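Side-chain contacts in 2-keto-3-deoxy-D-arabinonate dehydratase (Sulfolobus solfataricus, PDB 2Q18), which catalyses the dehydration of 2-dehydro-3-deoxy-D-arabinonate to 2,5-dioxopentanoate, a step in the pentose oxidation pathway that leads to 2-oxoglutarate: residues D52-S55 and L56-S59; D29-K32 and A33-Y37; V6-R9 and G10-I13. One frame throughout, in Å; residues are numbered along the deposited sequence.

Contact 1 of 3, residues D52-S55 and L56-S59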
loop_
_atom_site.group_PDB
_atom_site.type_symbol
_atom_site.label_atom_id
_atom_site.label_comp_id
_atom_site.label_asym_id
_atom_site.label_seq_id
_atom_site.Cartn_x
_atom_site.Cartn_y
_atom_site.Cartn_z
ATOM N N ASP A 52 -19.480 1.807 25.078
ATOM C CA ASP A 52 -19.573 1.602 26.513
ATOM C C ASP A 52 -18.240 1.089 27.051
ATOM O O ASP A 52 -18.016 -0.119 27.156
ATOM C CB ASP A 52 -20.726 0.644 26.837
ATOM C CG ASP A 52 -21.079 0.618 28.322
ATOM O OD1 ASP A 52 -20.306 1.141 29.159
ATOM O OD2 ASP A 52 -22.140 0.051 28.651
ATOM N N TYR A 53 -17.365 2.033 27.387
ATOM C CA TYR A 53 -16.013 1.747 27.868
ATOM C C TYR A 53 -15.998 0.862 29.122
ATOM O O TYR A 53 -15.264 -0.129 29.178
ATOM C CB TYR A 53 -15.271 3.066 28.107
ATOM C CG TYR A 53 -13.975 2.967 28.886
ATOM C CD1 TYR A 53 -12.847 2.342 28.341
ATOM C CD2 TYR A 53 -13.868 3.528 30.162
ATOM C CE1 TYR A 53 -11.651 2.266 29.056
ATOM C CE2 TYR A 53 -12.679 3.462 30.883
ATOM C CZ TYR A 53 -11.575 2.831 30.324
ATOM O OH TYR A 53 -10.400 2.762 31.039
ATOM N N GLN A 54 -16.821 1.212 30.111
ATOM C CA GLN A 54 -16.908 0.429 31.351
ATOM C C GLN A 54 -17.346 -1.010 31.101
ATOM O O GLN A 54 -16.802 -1.928 31.709
ATOM C CB GLN A 54 -17.817 1.103 32.386
ATOM C CG GLN A 54 -17.282 2.432 32.941
ATOM C CD GLN A 54 -15.946 2.307 33.677
ATOM O OE1 GLN A 54 -15.168 3.260 33.719
ATOM N NE2 GLN A 54 -15.681 1.140 34.264
ATOM N N SER A 55 -18.306 -1.205 30.195
ATOM C CA SER A 55 -18.732 -2.552 29.801
ATOM C C SER A 55 -17.639 -3.326 29.077
ATOM O O SER A 55 -17.474 -4.524 29.313
ATOM C CB SER A 55 -19.986 -2.517 28.929
ATOM O OG SER A 55 -21.130 -2.203 29.695
ATOM N N LEU A 56 -16.909 -2.649 28.188
ATOM C CA LEU A 56 -15.776 -3.267 27.487
ATOM C C LEU A 56 -14.724 -3.771 28.467
ATOM O O LEU A 56 -14.187 -4.859 28.288
ATOM C CB LEU A 56 -15.127 -2.297 26.487
ATOM C CG LEU A 56 -15.765 -2.112 25.109
ATOM C CD1 LEU A 56 -15.017 -1.023 24.339
ATOM C CD2 LEU A 56 -15.786 -3.415 24.310
ATOM N N LEU A 57 -14.438 -2.978 29.493
ATOM C CA LEU A 57 -13.504 -3.376 30.549
ATOM C C LEU A 57 -13.939 -4.662 31.253
ATOM O O LEU A 57 -13.113 -5.539 31.517
ATOM C CB LEU A 57 -13.334 -2.254 31.580
ATOM C CG LEU A 57 -12.690 -0.928 31.158
ATOM C CD1 LEU A 57 -12.675 0.031 32.333
ATOM C CD2 LEU A 57 -11.277 -1.126 30.602
ATOM N N LYS A 58 -15.238 -4.775 31.533
ATOM C CA LYS A 58 -15.779 -5.904 32.300
ATOM C C LYS A 58 -16.090 -7.120 31.437
ATOM O O LYS A 58 -15.785 -8.251 31.820
ATOM C CB LYS A 58 -17.038 -5.480 33.065
ATOM C CG LYS A 58 -16.772 -4.519 34.208
ATOM C CD LYS A 58 -18.042 -3.783 34.623
ATOM C CE LYS A 58 -17.716 -2.664 35.609
ATOM N NZ LYS A 58 -18.826 -1.673 35.757
ATOM N N SER A 59 -16.695 -6.881 30.278
ATOM C CA SER A 59 -17.196 -7.957 29.425
ATOM C C SER A 59 -16.350 -8.239 28.176
ATOM O O SER A 59 -16.617 -9.207 27.457
ATOM C CB SER A 59 -18.650 -7.678 29.034
ATOM O OG SER A 59 -19.455 -7.511 30.188
#

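Contact 2 of 3, residues D29-K32 and A33-Y37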
loop_
_atom_site.group_PDB
_atom_site.type_symbol
_atom_site.label_atom_id
_atom_site.label_comp_id
_atom_site.label_asym_id
_atom_site.label_seq_id
_atom_site.Cartn_x
_atom_site.Cartn_y
_atom_site.Cartn_z
ATOM N N ASP A 29 -3.460 6.756 13.839
ATOM C CA ASP A 29 -2.821 5.611 14.500
ATOM C C ASP A 29 -2.525 5.982 15.952
ATOM O O ASP A 29 -2.066 7.093 16.213
ATOM C CB ASP A 29 -1.525 5.230 13.754
ATOM C CG ASP A 29 -0.436 4.656 14.674
ATOM O OD1 ASP A 29 -0.612 3.554 15.246
ATOM O OD2 ASP A 29 0.626 5.309 14.807
ATOM N N PRO A 30 -2.804 5.064 16.899
ATOM C CA PRO A 30 -2.669 5.405 18.321
ATOM C C PRO A 30 -1.263 5.817 18.768
ATOM O O PRO A 30 -1.144 6.692 19.617
ATOM C CB PRO A 30 -3.142 4.134 19.045
ATOM C CG PRO A 30 -3.024 3.037 18.028
ATOM C CD PRO A 30 -3.294 3.683 16.708
ATOM N N ILE A 31 -0.213 5.214 18.210
ATOM C CA ILE A 31 1.160 5.643 18.523
ATOM C C ILE A 31 1.381 7.092 18.068
ATOM O O ILE A 31 1.899 7.914 18.827
ATOM C CB ILE A 31 2.243 4.698 17.929
ATOM C CG1 ILE A 31 2.154 3.309 18.582
ATOM C CG2 ILE A 31 3.646 5.277 18.147
ATOM C CD1 ILE A 31 2.824 2.193 17.785
ATOM N N LYS A 32 0.955 7.396 16.843
ATOM C CA LYS A 32 0.989 8.761 16.318
ATOM C C LYS A 32 0.172 9.717 17.194
ATOM O O LYS A 32 0.612 10.835 17.471
ATOM C CB LYS A 32 0.501 8.785 14.862
ATOM C CG LYS A 32 0.411 10.175 14.224
ATOM C CD LYS A 32 1.770 10.871 14.102
ATOM C CE LYS A 32 1.633 12.244 13.443
ATOM N NZ LYS A 32 2.932 12.980 13.399
ATOM N N ALA A 33 -0.998 9.264 17.649
ATOM C CA ALA A 33 -1.844 10.060 18.540
ATOM C C ALA A 33 -1.141 10.375 19.859
ATOM O O ALA A 33 -1.236 11.498 20.360
ATOM C CB ALA A 33 -3.177 9.357 18.800
ATOM N N LEU A 34 -0.437 9.384 20.409
ATOM C CA LEU A 34 0.301 9.554 21.663
ATOM C C LEU A 34 1.466 10.533 21.510
ATOM O O LEU A 34 1.732 11.337 22.408
ATOM C CB LEU A 34 0.811 8.207 22.185
ATOM C CG LEU A 34 -0.216 7.232 22.781
ATOM C CD1 LEU A 34 0.407 5.858 22.959
ATOM C CD2 LEU A 34 -0.794 7.749 24.110
ATOM N N MET A 35 2.156 10.452 20.374
ATOM C CA MET A 35 3.234 11.388 20.050
ATOM C C MET A 35 2.706 12.825 19.946
ATOM O O MET A 35 3.271 13.736 20.549
ATOM C CB MET A 35 3.950 10.964 18.766
ATOM C CG MET A 35 4.796 9.701 18.927
ATOM S SD MET A 35 5.376 9.035 17.359
ATOM C CE MET A 35 6.575 10.290 16.897
ATOM N N ARG A 36 1.607 13.013 19.212
ATOM C CA ARG A 36 0.964 14.328 19.100
ATOM C C ARG A 36 0.557 14.889 20.463
ATOM O O ARG A 36 0.823 16.060 20.762
ATOM C CB ARG A 36 -0.253 14.281 18.171
ATOM C CG ARG A 36 -0.906 15.652 17.943
ATOM C CD ARG A 36 -2.111 15.584 17.007
ATOM N NE ARG A 36 -1.786 14.943 15.732
ATOM C CZ ARG A 36 -1.215 15.552 14.693
ATOM N NH1 ARG A 36 -0.968 14.867 13.585
ATOM N NH2 ARG A 36 -0.887 16.840 14.755
ATOM N N TYR A 37 -0.092 14.056 21.279
ATOM C CA TYR A 37 -0.547 14.478 22.600
ATOM C C TYR A 37 0.629 14.905 23.476
ATOM O O TYR A 37 0.535 15.880 24.223
ATOM C CB TYR A 37 -1.354 13.374 23.298
ATOM C CG TYR A 37 -2.045 13.864 24.552
ATOM C CD1 TYR A 37 -1.348 13.975 25.756
ATOM C CD2 TYR A 37 -3.385 14.243 24.532
ATOM C CE1 TYR A 37 -1.968 14.442 26.905
ATOM C CE2 TYR A 37 -4.019 14.711 25.683
ATOM C CZ TYR A 37 -3.300 14.803 26.865
ATOM O OH TYR A 37 -3.907 15.264 28.012
#

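Contact 3 of 3, residues V6-R9 and G10-I13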
loop_
_atom_site.group_PDB
_atom_site.type_symbol
_atom_site.label_atom_id
_atom_site.label_comp_id
_atom_site.label_asym_id
_atom_site.label_seq_id
_atom_site.Cartn_x
_atom_site.Cartn_y
_atom_site.Cartn_z
ATOM N N VAL A 6 -10.160 -1.382 19.987
ATOM C CA VAL A 6 -11.007 -2.545 19.767
ATOM C C VAL A 6 -10.712 -3.142 18.400
ATOM O O VAL A 6 -10.231 -2.447 17.497
ATOM C CB VAL A 6 -12.533 -2.207 19.873
ATOM C CG1 VAL A 6 -12.847 -1.517 21.199
ATOM C CG2 VAL A 6 -13.004 -1.346 18.690
ATOM N N VAL A 7 -10.988 -4.434 18.263
ATOM C CA VAL A 7 -11.000 -5.086 16.963
ATOM C C VAL A 7 -12.467 -5.335 16.591
ATOM O O VAL A 7 -13.273 -5.760 17.427
ATOM C CB VAL A 7 -10.117 -6.377 16.936
ATOM C CG1 VAL A 7 -10.619 -7.434 17.931
ATOM C CG2 VAL A 7 -10.017 -6.953 15.523
ATOM N N LYS A 8 -12.810 -5.024 15.344
ATOM C CA LYS A 8 -14.186 -5.066 14.868
ATOM C C LYS A 8 -14.167 -5.571 13.434
ATOM O O LYS A 8 -13.578 -4.938 12.553
ATOM C CB LYS A 8 -14.794 -3.660 14.931
ATOM C CG LYS A 8 -16.222 -3.535 14.411
ATOM C CD LYS A 8 -16.607 -2.067 14.313
ATOM C CE LYS A 8 -18.102 -1.872 14.186
ATOM N NZ LYS A 8 -18.429 -0.417 14.183
ATOM N N ARG A 9 -14.794 -6.727 13.213
ATOM C CA ARG A 9 -14.841 -7.364 11.896
ATOM C C ARG A 9 -13.455 -7.407 11.238
ATOM O O ARG A 9 -13.316 -7.170 10.036
ATOM C CB ARG A 9 -15.854 -6.652 10.988
ATOM C CG ARG A 9 -17.236 -6.441 11.620
ATOM C CD ARG A 9 -18.105 -5.549 10.745
ATOM N NE ARG A 9 -18.233 -6.095 9.394
ATOM C CZ ARG A 9 -19.286 -6.781 8.952
ATOM N NH1 ARG A 9 -19.292 -7.244 7.707
ATOM N NH2 ARG A 9 -20.332 -6.994 9.746
ATOM N N GLY A 10 -12.429 -7.688 12.036
ATOM C CA GLY A 10 -11.069 -7.817 11.516
ATOM C C GLY A 10 -10.247 -6.540 11.400
ATOM O O GLY A 10 -9.052 -6.611 11.115
ATOM N N TYR A 11 -10.869 -5.378 11.608
ATOM C CA TYR A 11 -10.138 -4.100 11.614
ATOM C C TYR A 11 -10.130 -3.438 12.995
ATOM O O TYR A 11 -10.935 -3.783 13.863
ATOM C CB TYR A 11 -10.664 -3.131 10.533
ATOM C CG TYR A 11 -12.150 -2.834 10.595
ATOM C CD1 TYR A 11 -13.054 -3.529 9.790
ATOM C CD2 TYR A 11 -12.652 -1.844 11.444
ATOM C CE1 TYR A 11 -14.424 -3.256 9.840
ATOM C CE2 TYR A 11 -14.023 -1.568 11.504
ATOM C CZ TYR A 11 -14.899 -2.275 10.699
ATOM O OH TYR A 11 -16.253 -2.002 10.750
ATOM N N TYR A 12 -9.218 -2.488 13.185
ATOM C CA TYR A 12 -9.056 -1.806 14.466
ATOM C C TYR A 12 -9.705 -0.436 14.475
ATOM O O TYR A 12 -9.729 0.257 13.455
ATOM C CB TYR A 12 -7.576 -1.625 14.806
ATOM C CG TYR A 12 -6.811 -2.894 15.102
ATOM C CD1 TYR A 12 -5.720 -3.266 14.315
ATOM C CD2 TYR A 12 -7.159 -3.711 16.180
ATOM C CE1 TYR A 12 -4.997 -4.431 14.589
ATOM C CE2 TYR A 12 -6.448 -4.874 16.462
ATOM C CZ TYR A 12 -5.371 -5.231 15.665
ATOM O OH TYR A 12 -4.663 -6.381 15.941
ATOM N N ILE A 13 -10.228 -0.054 15.637
ATOM C CA ILE A 13 -10.625 1.326 15.896
ATOM C C ILE A 13 -10.050 1.741 17.247
ATOM O O ILE A 13 -10.186 1.016 18.242
ATOM C CB ILE A 13 -12.162 1.533 15.891
ATOM C CG1 ILE A 13 -12.789 1.003 14.596
ATOM C CG2 ILE A 13 -12.499 3.026 16.068
ATOM C CD1 ILE A 13 -14.319 0.933 14.621
#

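Contact 1 of 3, residues D52-S55 and L56-S59
Leu57 lays its isobutyl end over the ring of Tyr53, one helical turn earlier, in a CH-pi contact. Its CD1 stands 4.0 Å from the centroid of the Tyr53 ring, over one face but displaced toward the rim on the hydroxyl side, where it comes within 3.6 Å of Tyr53 CZ. The second methyl reaches the same ring, Leu57 CD2 lying 3.7 Å from Tyr53 CE1. Tyr53 carries CG anti to its own N (chi1 167°), which swings the ring alongside the helix and up to Leu57. This is the close-packed part of the helix: Tyr53 is buried, meets the ring of Phe4 and rests on Val193, while buried Leu56 packs on Phe4 and Val6 of strand 2-8. The opposite character belongs to Gln54, Lys58 and Ser59, all solvent-exposed. Gln54 bends back at chi2 and brings NE2 to 3.7 Å from Leu57 CD1, yet the amide is only loosely engaged there. The aliphatic part of Lys58 runs past the carbonyl of Gln54, its CG 3.6 Å from Gln54 O. At the start of the helix the carboxylate of Asp52 grips Ser55 twice: Ser55 N donates to Asp52 OD1 over 3.3 Å, and Ser55 OG donates to Asp52 OD2 over 2.7 Å, both approaching from above the carboxylate plane. Backbone bonds from Leu56 N to Asp52 O through Ser59 N to Ser55 O follow. The whole is a short amphipathic alpha-helix with an aspartate N-cap, its aromatic and aliphatic residues paired at i and i+4.

Contact 2 of 3, residues D29-K32 and A33-Y37
With CG anti to the backbone N in both Lys32 (chi1 177°) and Arg36 (chi1 -176°), the two long side chains leave successive turns of the helix on the same flank. A bend of Lys32 at chi2 (64°) then turns its otherwise extended chain toward the arginine, so that Lys32 CE comes 3.7 Å from Arg36 NH1, meeting the guanidinium at a slant. Beyond it the ammonium follows, Lys32 NZ standing 4.3 Å from Arg36 NH1. On the neighbouring flank Ile31 and Met35 make a looser apolar pair, with Ile31 CG2 4.2 Å from Met35 SD. Leu34 is buried instead, and packs with Pro30 on Leu3 of strand 2-8. Ahead of the first turn Asp29 is the N-cap: Lys32 N donates to Asp29 OD2 at 2.9 Å, from above the carboxylate plane, while the bond from Ile31 N to Asp29 OD1 is weak. Four regular i to i+4 backbone bonds, from Ala33 N to Asp29 O up to Arg36 N to Lys32 O, make the helical frame. Arg36 NH1 has its counter-charge in a salt bridge to Glu28, whereas its NH2 lies near the like-charged guanidinium of Arg9 of the second subunit, which adds to the positive charge. The closeness of Lys32 and Arg36 is probably tolerated because Glu28 partly offsets the guanidinium charge and the exposed lysine meets its neighbour mainly through methylene carbon.

Contact 3 of 3, residues V6-R9 and G10-I13
A tight beta hairpin joins Lys8 and Tyr11 through a two-residue type I' turn, Arg9 and Gly10 forming its corner. Tyr11 N donates to Lys8 O at 2.9 Å and Lys8 N to Tyr11 O at 2.7 Å, closing the hydrogen-bonded pair next to the turn. Tyr11 takes chi1 55°, with CG between the backbone N and the carbonyl carbon; this folds the ring back over the turn, where Lys8 O sits over the centre of one face, 3.1 Å from Tyr11 CD1. The extended Lys8 chain runs beside the ring in the same direction, Lys8 CD lying 3.6 Å from Tyr11 OH and 3.8 Å from Ile13 CD1. Both polar ends reach Asp27 of the second subunit, Lys8 NZ in a salt bridge and Tyr11 OH in a hydrogen bond to the same oxygen. Gly10 has phi 87°, where a beta-carbon would run into Arg9 O. The hairpin continues antiparallel as strands 2-8 and 11-17, Val6 and Ile13 forming the next hydrogen-bonded pair. Between these two pairs, Val7 and Tyr12, a non-hydrogen-bonded pair, point to the other face of the sheet, with Val7 CB 4.0 Å from Tyr12 CE2 and Val6 O in plane at the edge of the Tyr12 ring. An alanine in place of Tyr11 would remove the ring beside the Lys8 methylenes and would probably leave Asp27 of the second subunit with one partner fewer. Tyr12 also makes a cation-pi contact with Arg5.

How the contacts relate
All three contacts are local and two-sided. Buried are Tyr53 and Leu56 in contact 1, Pro30, Ala33 and Leu34 in contact 2, and Val6, Lys8 and Ile13 in contact 3; exposed are Gln54 and Lys58, Lys32, and Arg9 and Tyr12 respectively. Contacts 1 and 2 stitch single helices, both capped by aspartate and laid against strand 2-8, one arm of the hairpin in contact 3. Contacts 1 and 3 touch directly, Leu56 CD1 being 3.8 Å from Val6 CG1. Contact 1, which no other subunit touches, is carried by an aromatic-aliphatic pair, whereas contacts 2 and 3 are richer in charge and come together between subunits, Arg36 of one near Arg9 of the other.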